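Local coordinates for putative Fe-S biosynthesis protein (Lactobacillus salivarius, PDB 2P2E) that is of unproven function but probably takes part in iron-sulphur cluster biosynthesis, at residues L28-G33 with S47-L52; N23-L28 with L52-D57. One frame throughout, in Å; residues are numbered along the deposited sequence.

Contact 1 of 2, residues L28-G33 with S47-L52; sequences LDFDDG and SDFRIL
Leu28 packs against Ile51 and Phe49 on one face of an antiparallel strand pair. Its CG, anti to the backbone N (chi1 177°), lies against CD1 of the Phe49 ring. Beyond it, Leu28 CD1 touches the same ring atom and comes to 3.6 Å from Ile51 CD1. Asp29 points to the other face and forms a hydrogen-bonded pair with Arg50: Asp29 N donates to Arg50 O at 2.9 Å, and Arg50 N returns a bond to Asp29 O. The two side chains run side by side, and the guanidinium grips one carboxylate oxygen side-on in a salt bridge. Arg50 NE donates to Asp29 OD2 at 2.8 Å, which accepts with its anti lone pair, and NH2 of Arg50 bonds the same oxygen at 3.1 Å, nearly along its C-O axis. Asp29 OD1 is held by Tyr64 instead, while Arg50 NH1 bonds the carbonyl of Val42. Leu52 CD2 closes on Asp29 CB at 3.4 Å. Strands 24-30 and 49-55 are antiparallel neighbours in the mixed sheet of this member of the iron-sulphur cluster biosynthesis family. Phe30, back on the Leu28 face, sets its ring edge toward the face of Phe49 in a T-shaped pair, centroids 5.4 Å apart and planes at 63°. The CZ and CE2 atoms of Phe30 meet Ser47 CB. Asp31, centre of an inverse gamma turn, donates its N to Asp48 O at 2.8 Å. Its carboxylate stacks almost parallel on the Arg50 guanidinium, OD2 lying 3.7 Å above the centre; Asp31 OD1 and Arg50 NH2 make a separate, long ion pair that acts by charge alone.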
ATOM      1  N   LEU A  28      -1.267   2.482  -1.124  1.00 19.08           N
ATOM      2  CA  LEU A  28      -1.851   1.694  -0.058  1.00 19.17           C
ATOM      3  C   LEU A  28      -3.319   1.799  -0.433  1.00 20.65           C
ATOM      4  O   LEU A  28      -3.996   2.767  -0.099  1.00 20.54           O
ATOM      5  CB  LEU A  28      -1.600   2.332   1.297  1.00 18.80           C
ATOM      6  CG  LEU A  28      -2.240   1.588   2.464  1.00 20.52           C
ATOM      7  CD1 LEU A  28      -1.845   0.112   2.465  1.00 18.65           C
ATOM      8  CD2 LEU A  28      -1.798   2.248   3.741  1.00 21.73           C
ATOM      9  N   ASP A  29      -3.793   0.801  -1.162  1.00 21.16           N
ATOM     10  CA  ASP A  29      -5.157   0.791  -1.642  1.00 23.14           C
ATOM     11  C   ASP A  29      -6.181   0.162  -0.720  1.00 23.86           C
ATOM     12  O   ASP A  29      -5.906  -0.813  -0.029  1.00 25.11           O
ATOM     13  CB  ASP A  29      -5.193   0.090  -3.008  1.00 25.49           C
ATOM     14  CG  ASP A  29      -6.595  -0.066  -3.558  1.00 27.45           C
ATOM     15  OD1 ASP A  29      -7.314   0.953  -3.643  1.00 28.39           O
ATOM     16  OD2 ASP A  29      -6.975  -1.203  -3.916  1.00 29.86           O
ATOM     17  N   PHE A  30      -7.366   0.759  -0.698  1.00 25.10           N
ATOM     18  CA  PHE A  30      -8.472   0.223   0.071  1.00 25.15           C
ATOM     19  C   PHE A  30      -9.338  -0.362  -1.044  1.00 25.44           C
ATOM     20  O   PHE A  30      -9.966   0.361  -1.815  1.00 24.22           O
ATOM     21  CB  PHE A  30      -9.217   1.320   0.823  1.00 25.76           C
ATOM     22  CG  PHE A  30     -10.150   0.789   1.858  1.00 26.00           C
ATOM     23  CD1 PHE A  30      -9.664  -0.000   2.898  1.00 27.58           C
ATOM     24  CD2 PHE A  30     -11.514   1.026   1.776  1.00 26.32           C
ATOM     25  CE1 PHE A  30     -10.522  -0.558   3.839  1.00 26.69           C
ATOM     26  CE2 PHE A  30     -12.384   0.475   2.710  1.00 25.88           C
ATOM     27  CZ  PHE A  30     -11.884  -0.319   3.744  1.00 26.84           C
ATOM     28  N   ASP A  31      -9.323  -1.684  -1.133  1.00 26.21           N
ATOM     29  CA  ASP A  31     -10.032  -2.423  -2.162  1.00 27.15           C
ATOM     30  C   ASP A  31     -11.536  -2.369  -2.013  1.00 27.82           C
ATOM     31  O   ASP A  31     -12.125  -3.270  -1.438  1.00 28.97           O
ATOM     32  CB  ASP A  31      -9.572  -3.873  -2.132  1.00 27.59           C
ATOM     33  CG  ASP A  31      -9.883  -4.591  -3.401  1.00 28.76           C
ATOM     34  OD1 ASP A  31     -10.575  -3.990  -4.247  1.00 31.03           O
ATOM     35  OD2 ASP A  31      -9.440  -5.748  -3.558  1.00 29.13           O
ATOM     36  N   ASP A  32     -12.162  -1.328  -2.545  1.00 28.64           N
ATOM     37  CA  ASP A  32     -13.608  -1.183  -2.428  1.00 29.45           C
ATOM     38  C   ASP A  32     -14.269  -0.885  -3.766  1.00 30.49           C
ATOM     39  O   ASP A  32     -15.467  -0.607  -3.837  1.00 30.91           O
ATOM     40  CB  ASP A  32     -13.938  -0.071  -1.431  1.00 28.68           C
ATOM     41  CG  ASP A  32     -13.204   1.220  -1.741  1.00 29.26           C
ATOM     42  OD1 ASP A  32     -12.679   1.351  -2.865  1.00 30.01           O
ATOM     43  OD2 ASP A  32     -13.161   2.105  -0.865  1.00 28.81           O
ATOM     44  N   GLY A  33     -13.485  -0.938  -4.833  1.00 31.28           N
ATOM     45  CA  GLY A  33     -14.042  -0.677  -6.142  1.00 31.36           C
ATOM     46  C   GLY A  33     -14.049   0.790  -6.511  1.00 31.30           C
ATOM     47  O   GLY A  33     -14.366   1.139  -7.645  1.00 32.78           O
ATOM     48  N   SER A  47     -13.272  -4.541   0.589  1.00 38.52           N
ATOM     49  CA  SER A  47     -12.804  -3.369   1.312  1.00 37.26           C
ATOM     50  C   SER A  47     -11.693  -3.731   2.291  1.00 36.01           C
ATOM     51  O   SER A  47     -11.852  -3.646   3.511  1.00 35.23           O
ATOM     52  CB  SER A  47     -13.973  -2.694   2.034  1.00 38.25           C
ATOM     53  OG  SER A  47     -14.692  -3.636   2.806  1.00 41.76           O
ATOM     54  N   ASP A  48     -10.564  -4.150   1.728  1.00 33.60           N
ATOM     55  CA  ASP A  48      -9.403  -4.514   2.514  1.00 29.93           C
ATOM     56  C   ASP A  48      -8.172  -3.813   1.984  1.00 27.35           C
ATOM     57  O   ASP A  48      -8.167  -3.334   0.856  1.00 28.40           O
ATOM     58  CB  ASP A  48      -9.197  -6.016   2.472  1.00 30.84           C
ATOM     59  CG  ASP A  48      -9.404  -6.641   3.810  1.00 33.11           C
ATOM     60  OD1 ASP A  48      -9.652  -5.872   4.766  1.00 32.88           O
ATOM     61  OD2 ASP A  48      -9.316  -7.887   3.912  1.00 35.91           O
ATOM     62  N   PHE A  49      -7.129  -3.758   2.802  1.00 24.10           N
ATOM     63  CA  PHE A  49      -5.878  -3.110   2.425  1.00 21.19           C
ATOM     64  C   PHE A  49      -4.965  -3.973   1.594  1.00 19.64           C
ATOM     65  O   PHE A  49      -4.870  -5.169   1.807  1.00 20.83           O
ATOM     66  CB  PHE A  49      -5.109  -2.698   3.666  1.00 19.94           C
ATOM     67  CG  PHE A  49      -5.659  -1.498   4.336  1.00 17.41           C
ATOM     68  CD1 PHE A  49      -5.587  -0.263   3.720  1.00 17.74           C
ATOM     69  CD2 PHE A  49      -6.233  -1.594   5.589  1.00 16.71           C
ATOM     70  CE1 PHE A  49      -6.081   0.869   4.349  1.00 17.65           C
ATOM     71  CE2 PHE A  49      -6.726  -0.469   6.220  1.00 17.22           C
ATOM     72  CZ  PHE A  49      -6.648   0.763   5.601  1.00 17.19           C
ATOM     73  N   ARG A  50      -4.273  -3.351   0.655  1.00 17.94           N
ATOM     74  CA  ARG A  50      -3.334  -4.068  -0.184  1.00 18.08           C
ATOM     75  C   ARG A  50      -2.403  -3.054  -0.830  1.00 18.36           C
ATOM     76  O   ARG A  50      -2.746  -1.881  -0.949  1.00 17.98           O
ATOM     77  CB  ARG A  50      -4.077  -4.854  -1.257  1.00 17.24           C
ATOM     78  CG  ARG A  50      -4.850  -3.973  -2.185  1.00 19.49           C
ATOM     79  CD  ARG A  50      -5.385  -4.732  -3.373  1.00 19.15           C
ATOM     80  NE  ARG A  50      -6.219  -3.866  -4.192  1.00 19.42           N
ATOM     81  CZ  ARG A  50      -6.668  -4.189  -5.396  1.00 23.06           C
ATOM     82  NH1 ARG A  50      -6.363  -5.363  -5.930  1.00 24.34           N
ATOM     83  NH2 ARG A  50      -7.419  -3.334  -6.070  1.00 24.12           N
ATOM     84  N   ILE A  51      -1.220  -3.498  -1.234  1.00 18.36           N
ATOM     85  CA  ILE A  51      -0.267  -2.604  -1.879  1.00 19.65           C
ATOM     86  C   ILE A  51      -0.312  -2.722  -3.385  1.00 20.81           C
ATOM     87  O   ILE A  51      -0.211  -3.815  -3.934  1.00 21.33           O
ATOM     88  CB  ILE A  51       1.178  -2.892  -1.460  1.00 21.01           C
ATOM     89  CG1 ILE A  51       1.282  -2.886   0.056  1.00 21.43           C
ATOM     90  CG2 ILE A  51       2.107  -1.845  -2.045  1.00 18.11           C
ATOM     91  CD1 ILE A  51       0.712  -1.663   0.670  1.00 25.83           C
ATOM     92  N   LEU A  52      -0.456  -1.587  -4.051  1.00 21.18           N
ATOM     93  CA  LEU A  52      -0.489  -1.557  -5.501  1.00 22.56           C
ATOM     94  C   LEU A  52       0.713  -0.785  -5.990  1.00 23.34           C
ATOM     95  O   LEU A  52       1.105   0.209  -5.381  1.00 24.46           O
ATOM     96  CB  LEU A  52      -1.743  -0.843  -6.000  1.00 23.31           C
ATOM     97  CG  LEU A  52      -3.094  -1.545  -6.064  1.00 24.68           C
ATOM     98  CD1 LEU A  52      -3.310  -2.397  -4.826  1.00 27.64           C
ATOM     99  CD2 LEU A  52      -4.179  -0.486  -6.200  1.00 23.85           C
TER

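Contact 2 of 2, residues N23-L28 with L52-D57; sequences NAVLLL and LVVSKD
Leu52 and Leu27 form a hydrogen-bonded antiparallel pair: Leu27 N donates to Leu52 O at 2.8 Å and Leu52 N to Leu27 O at 2.9 Å. Their side chains leave the same face, meeting CB to CB. Val53 turns to the other face, beside Ala24 and Leu26. Its CG2, anti to the backbone N and beside the carbonyl carbon, lies 4.2 Å from Ala24 CB, while its CB faces Leu26 CD2; helix 9-19 covers this side, Tyr18 touching Val53 and Thr19 touching Leu26. Val54 is back on the Leu27 face and pairs with Val25 through two nearly straight bonds, Val25 N to Val54 O at 3.0 Å and Val54 N to Val25 O at 3.1 Å. The ladder is regular antiparallel sheet, joining the N-terminal part of strand 24-30 to the C-terminal part of strand 49-55, with strand 75-77 on the other flank of 24-30. Val54 CG1 meets Leu27 CD1 across nearly perpendicular side chains, and Val54 CG2 packs on Val25 CB; Leu37 from a loop touches both Leu27 and Val54. Ser55 brings its CA-H to Asn23 O, 3.1 Å from CA. Lys56 N also donates to that oxygen, tilted 33° from the carbonyl plane. The extended Lys56 side chain crosses Val25 at about a right angle, its CG 3.6 Å from Val25 CG2, and carries NZ to the carbonyl of Ser22.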
ATOM      1  N   ASN A  23      10.367   4.916 -12.161  1.00 27.94           N
ATOM      2  CA  ASN A  23       9.068   5.164 -12.768  1.00 29.16           C
ATOM      3  C   ASN A  23       7.930   4.522 -11.966  1.00 29.11           C
ATOM      4  O   ASN A  23       6.778   4.487 -12.419  1.00 28.68           O
ATOM      5  CB  ASN A  23       9.074   4.609 -14.198  1.00 30.84           C
ATOM      6  CG  ASN A  23       8.265   5.459 -15.162  1.00 33.80           C
ATOM      7  OD1 ASN A  23       7.213   5.036 -15.668  1.00 34.07           O
ATOM      8  ND2 ASN A  23       8.754   6.672 -15.425  1.00 34.07           N
ATOM      9  N   ALA A  24       8.251   4.024 -10.777  1.00 27.30           N
ATOM     10  CA  ALA A  24       7.245   3.370  -9.953  1.00 25.60           C
ATOM     11  C   ALA A  24       6.768   4.175  -8.746  1.00 24.11           C
ATOM     12  O   ALA A  24       7.547   4.887  -8.105  1.00 23.38           O
ATOM     13  CB  ALA A  24       7.759   2.021  -9.498  1.00 26.57           C
ATOM     14  N   VAL A  25       5.478   4.021  -8.451  1.00 22.08           N
ATOM     15  CA  VAL A  25       4.799   4.680  -7.345  1.00 20.98           C
ATOM     16  C   VAL A  25       4.051   3.621  -6.527  1.00 20.39           C
ATOM     17  O   VAL A  25       3.482   2.686  -7.075  1.00 19.50           O
ATOM     18  CB  VAL A  25       3.781   5.732  -7.868  1.00 22.04           C
ATOM     19  CG1 VAL A  25       2.952   6.295  -6.722  1.00 21.15           C
ATOM     20  CG2 VAL A  25       4.514   6.848  -8.578  1.00 21.50           C
ATOM     21  N   LEU A  26       4.062   3.771  -5.208  1.00 20.90           N
ATOM     22  CA  LEU A  26       3.388   2.829  -4.325  1.00 19.09           C
ATOM     23  C   LEU A  26       2.063   3.353  -3.811  1.00 18.40           C
ATOM     24  O   LEU A  26       1.936   4.530  -3.462  1.00 18.38           O
ATOM     25  CB  LEU A  26       4.278   2.493  -3.133  1.00 18.37           C
ATOM     26  CG  LEU A  26       5.505   1.653  -3.457  1.00 18.77           C
ATOM     27  CD1 LEU A  26       6.323   1.441  -2.221  1.00 15.97           C
ATOM     28  CD2 LEU A  26       5.062   0.328  -4.019  1.00 18.43           C
ATOM     29  N   LEU A  27       1.080   2.466  -3.756  1.00 17.05           N
ATOM     30  CA  LEU A  27      -0.226   2.838  -3.271  1.00 17.69           C
ATOM     31  C   LEU A  27      -0.713   1.903  -2.179  1.00 18.63           C
ATOM     32  O   LEU A  27      -0.573   0.683  -2.279  1.00 20.12           O
ATOM     33  CB  LEU A  27      -1.241   2.816  -4.405  1.00 15.30           C
ATOM     34  CG  LEU A  27      -0.911   3.550  -5.695  1.00 14.70           C
ATOM     35  CD1 LEU A  27      -2.071   3.337  -6.652  1.00 14.07           C
ATOM     36  CD2 LEU A  27      -0.684   5.030  -5.442  1.00 13.58           C
ATOM     37  N   LEU A  28      -1.267   2.482  -1.124  1.00 19.08           N
ATOM     38  CA  LEU A  28      -1.851   1.694  -0.058  1.00 19.17           C
ATOM     39  C   LEU A  28      -3.319   1.799  -0.433  1.00 20.65           C
ATOM     40  O   LEU A  28      -3.996   2.767  -0.099  1.00 20.54           O
ATOM     41  CB  LEU A  28      -1.600   2.332   1.297  1.00 18.80           C
ATOM     42  CG  LEU A  28      -2.240   1.588   2.464  1.00 20.52           C
ATOM     43  CD1 LEU A  28      -1.845   0.112   2.465  1.00 18.65           C
ATOM     44  CD2 LEU A  28      -1.798   2.248   3.741  1.00 21.73           C
ATOM     45  N   LEU A  52      -0.456  -1.587  -4.051  1.00 21.18           N
ATOM     46  CA  LEU A  52      -0.489  -1.557  -5.501  1.00 22.56           C
ATOM     47  C   LEU A  52       0.713  -0.785  -5.990  1.00 23.34           C
ATOM     48  O   LEU A  52       1.105   0.209  -5.381  1.00 24.46           O
ATOM     49  CB  LEU A  52      -1.743  -0.843  -6.000  1.00 23.31           C
ATOM     50  CG  LEU A  52      -3.094  -1.545  -6.064  1.00 24.68           C
ATOM     51  CD1 LEU A  52      -3.310  -2.397  -4.826  1.00 27.64           C
ATOM     52  CD2 LEU A  52      -4.179  -0.486  -6.200  1.00 23.85           C
ATOM     53  N   VAL A  53       1.307  -1.246  -7.080  1.00 23.66           N
ATOM     54  CA  VAL A  53       2.426  -0.539  -7.663  1.00 22.81           C
ATOM     55  C   VAL A  53       2.027  -0.219  -9.094  1.00 22.31           C
ATOM     56  O   VAL A  53       1.625  -1.091  -9.870  1.00 18.80           O
ATOM     57  CB  VAL A  53       3.729  -1.361  -7.604  1.00 22.89           C
ATOM     58  CG1 VAL A  53       3.458  -2.769  -7.988  1.00 26.10           C
ATOM     59  CG2 VAL A  53       4.783  -0.755  -8.529  1.00 23.32           C
ATOM     60  N   VAL A  54       2.111   1.068  -9.403  1.00 23.15           N
ATOM     61  CA  VAL A  54       1.763   1.600 -10.702  1.00 24.93           C
ATOM     62  C   VAL A  54       2.942   2.389 -11.224  1.00 27.09           C
ATOM     63  O   VAL A  54       3.968   2.487 -10.558  1.00 27.89           O
ATOM     64  CB  VAL A  54       0.587   2.566 -10.587  1.00 23.04           C
ATOM     65  CG1 VAL A  54      -0.631   1.846 -10.066  1.00 22.57           C
ATOM     66  CG2 VAL A  54       0.965   3.701  -9.662  1.00 20.99           C
ATOM     67  N   SER A  55       2.774   2.958 -12.417  1.00 29.96           N
ATOM     68  CA  SER A  55       3.799   3.783 -13.044  1.00 31.04           C
ATOM     69  C   SER A  55       3.340   5.228 -12.943  1.00 32.51           C
ATOM     70  O   SER A  55       2.149   5.508 -12.794  1.00 32.06           O
ATOM     71  CB  SER A  55       3.977   3.409 -14.513  1.00 30.81           C
ATOM     72  OG  SER A  55       4.324   2.047 -14.662  1.00 31.36           O
ATOM     73  N   LYS A  56       4.285   6.149 -13.039  1.00 34.81           N
ATOM     74  CA  LYS A  56       3.960   7.557 -12.935  1.00 36.85           C
ATOM     75  C   LYS A  56       3.115   8.062 -14.094  1.00 38.54           C
ATOM     76  O   LYS A  56       2.777   9.241 -14.141  1.00 39.32           O
ATOM     77  CB  LYS A  56       5.247   8.365 -12.809  1.00 36.12           C
ATOM     78  CG  LYS A  56       6.053   7.967 -11.582  1.00 36.32           C
ATOM     79  CD  LYS A  56       7.323   8.788 -11.418  1.00 36.32           C
ATOM     80  CE  LYS A  56       8.018   8.462 -10.100  1.00 35.66           C
ATOM     81  NZ  LYS A  56       9.361   9.126 -10.008  1.00 38.03           N
ATOM     82  N   ASP A  57       2.759   7.180 -15.021  1.00 40.77           N
ATOM     83  CA  ASP A  57       1.935   7.599 -16.155  1.00 42.77           C
ATOM     84  C   ASP A  57       0.447   7.286 -15.954  1.00 43.19           C
ATOM     85  O   ASP A  57      -0.419   7.961 -16.516  1.00 44.39           O
ATOM     86  CB  ASP A  57       2.428   6.951 -17.461  1.00 44.26           C
ATOM     87  CG  ASP A  57       2.616   5.446 -17.339  1.00 45.51           C
ATOM     88  OD1 ASP A  57       3.666   5.021 -16.814  1.00 46.74           O
ATOM     89  OD2 ASP A  57       1.711   4.687 -17.758  1.00 47.01           O
TER

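Overall arrangement
Contacts 1 and 2 are successive lengths of one antiparallel ladder between strands 24-30 and 49-55, their centres about 14 Å apart. Contact 1 is nested along the chain inside the loop closed by contact 2. Leu28 and Leu52 belong to both, and Ile51 CG2 of contact 1 packs 3.7 Å from Leu27 O of contact 2. Their character differs: 28-33 with 47-52 combines aromatic packing on one face with an ionic cluster on the other, whereas 23-28 with 52-57 is mostly aliphatic until its exposed end. Contact 1 lies about 7 Å from the centre of the chain and contact 2 about 10 Å, measured from their own centres.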